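Local coordinates for protein 2''-aminoglycoside nucleotidyltransferase (Klebsiella pneumoniae, PDB 4WQK) that confers resistance to kanamycin, gentamicin, tobramycin and related aminoglycosides by adenylating their 2''-hydroxyl group in a magnesium-dependent reaction, at residues A31-L36 with R41-I46. Numbering follows the deposited sequence.
Sequences AIDARL and RKHDDI. With MG (magnesium ion), chain B.
Asp-33, on the last turns of helix 28-36, faces the loop that carries Arg-41 and His-43, and the two backbones stay well apart, their nearest CA atoms being those of Asp-33 and Arg-41 at 8.5 Å. One side-chain bond spans the gap: His-43 NE2 donates to Asp-33 OD2 over 2.8 Å, with an N-H...O angle of 162°. The carboxylate oxygen lies almost in the imidazole plane, whereas the imidazole reaches OD2 from well above the carboxylate plane, the two flat groups being turned 68° against each other. Both side chains set CG beside the backbone N and anti to the carbonyl carbon, a turn that carries the ring of His-43 (chi1 -61°) toward the helix and the carboxylate toward the loop, and they approach from opposite directions. The other carboxylate oxygen, OD1, is hydrogen-bonded to Thr-40 OG1, so the loop grips both oxygens of this buried acid; the negative charge would probably polarise the imidazole. Arg-41 has two conformers; in one of them its side chain folds back over its own loop, His-43 ND1 standing about 4.0 Å off the guanidinium plane of Arg-41, over its centre, while NE is hydrogen-bonded to Ser-152 OG of helix 147-160. This His-carboxylate bond between Asp-33 and His-43 ties the helix to the loop that leads, through Asp-45, into strand 46-51 of the nucleotidyltransferase fold, which carries Asp-47. Asp-45 OD1 binds magnesium at 2.0 Å, and Asp-47 is a further ligand of the site. Water 1 bridges the metal to the backbone, 2.3 Å from magnesium and donating to Asp-45 O over 2.7 Å.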
# COMPACT_ATOMS: atom_id res chain seq x y z
N ALA A 31 2.30 5.09 1.20
CA ALA A 31 2.28 5.33 -0.26
C ALA A 31 1.89 6.75 -0.56
O ALA A 31 2.43 7.41 -1.51
CB ALA A 31 1.33 4.39 -0.97
N ILE A 32 0.94 7.29 0.22
CA ILE A 32 0.56 8.70 0.09
C ILE A 32 1.78 9.61 0.35
O ILE A 32 2.07 10.49 -0.45
CB ILE A 32 -0.60 9.05 1.06
CG1 ILE A 32 -1.83 8.20 0.70
CG2 ILE A 32 -0.90 10.57 1.06
CD1 ILE A 32 -2.96 8.31 1.72
N ASP A 33 2.50 9.36 1.44
CA ASP A 33 3.66 10.19 1.77
C ASP A 33 4.76 10.01 0.74
O ASP A 33 5.42 11.00 0.40
CB ASP A 33 4.17 9.87 3.18
CG ASP A 33 3.31 10.48 4.27
OD1 ASP A 33 2.19 11.03 3.99
OD2 ASP A 33 3.74 10.42 5.45
N ALA A 34 4.91 8.79 0.24
CA ALA A 34 5.94 8.54 -0.79
C ALA A 34 5.61 9.32 -2.08
O ALA A 34 6.49 9.96 -2.67
CB ALA A 34 6.08 7.09 -1.02
N ARG A 35 4.36 9.25 -2.54
CA ARG A 35 3.99 9.98 -3.74
C ARG A 35 4.13 11.48 -3.54
O ARG A 35 4.47 12.24 -4.47
CB ARG A 35 2.55 9.65 -4.16
CG ARG A 35 2.47 8.28 -4.79
CD ARG A 35 1.10 7.98 -5.41
NE ARG A 35 1.25 6.71 -6.09
CZ ARG A 35 1.68 6.57 -7.34
NH1 ARG A 35 1.94 7.64 -8.10
NH2 ARG A 35 1.84 5.34 -7.84
N LEU A 36 3.81 11.97 -2.32
CA LEU A 36 3.97 13.39 -2.05
C LEU A 36 5.44 13.82 -1.88
O LEU A 36 5.80 14.98 -2.07
CB LEU A 36 3.20 13.80 -0.80
CG LEU A 36 1.70 13.58 -1.00
CD1 LEU A 36 1.05 13.85 0.34
CD2 LEU A 36 1.15 14.55 -2.03
N ARG A 41 2.64 12.46 8.64
CA ARG A 41 2.13 12.03 9.94
C ARG A 41 2.86 10.76 10.38
O ARG A 41 3.66 10.22 9.64
CB ARG A 41 0.61 11.79 9.91
CG ARG A 41 0.12 10.59 9.10
CD ARG A 41 -1.36 10.35 9.39
NE ARG A 41 -2.00 9.34 8.55
CZ ARG A 41 -2.14 8.06 8.89
NH1 ARG A 41 -1.65 7.63 10.04
NH2 ARG A 41 -2.75 7.22 8.07
N LYS A 42 2.61 10.36 11.61
CA LYS A 42 3.13 9.11 12.13
C LYS A 42 2.23 7.98 11.62
O LYS A 42 1.01 8.09 11.66
CB LYS A 42 3.19 9.13 13.67
CG LYS A 42 3.83 7.90 14.29
CD LYS A 42 5.32 7.83 13.98
CE LYS A 42 5.87 6.39 14.13
NZ LYS A 42 7.21 6.24 13.49
N HIS A 43 2.85 6.91 11.16
CA HIS A 43 2.13 5.75 10.59
C HIS A 43 2.16 4.56 11.53
O HIS A 43 3.22 4.23 12.08
CB HIS A 43 2.75 5.38 9.25
CG HIS A 43 2.68 6.47 8.24
ND1 HIS A 43 1.50 6.83 7.63
CD2 HIS A 43 3.62 7.33 7.78
CE1 HIS A 43 1.72 7.86 6.83
NE2 HIS A 43 3.00 8.16 6.89
N ASP A 44 1.01 3.90 11.71
CA ASP A 44 0.91 2.78 12.63
C ASP A 44 1.71 1.57 12.13
O ASP A 44 2.17 0.75 12.93
CB ASP A 44 -0.56 2.34 12.81
CG ASP A 44 -1.37 3.30 13.67
OD1 ASP A 44 -0.81 4.21 14.34
OD2 ASP A 44 -2.61 3.12 13.67
N ASP A 45 1.83 1.47 10.82
CA ASP A 45 2.54 0.34 10.22
C ASP A 45 2.98 0.67 8.81
O ASP A 45 2.77 1.78 8.34
CB ASP A 45 1.66 -0.92 10.24
CG ASP A 45 0.41 -0.79 9.41
OD1 ASP A 45 0.32 0.08 8.53
OD2 ASP A 45 -0.52 -1.57 9.66
N ILE A 46 3.64 -0.29 8.15
CA ILE A 46 4.07 -0.14 6.78
C ILE A 46 3.25 -1.12 5.93
O ILE A 46 3.29 -2.31 6.19
CB ILE A 46 5.56 -0.47 6.60
CG1 ILE A 46 6.41 0.48 7.45
CG2 ILE A 46 5.99 -0.33 5.16
CD1 ILE A 46 7.74 -0.12 7.80
MG MG B . -1.09 0.87 7.38
O HOH W 1 0.43 2.60 7.17
O HOH W 2 -2.30 2.50 6.05
O HOH W 3 -2.75 0.54 6.73
O HOH W 4 -2.00 1.58 9.00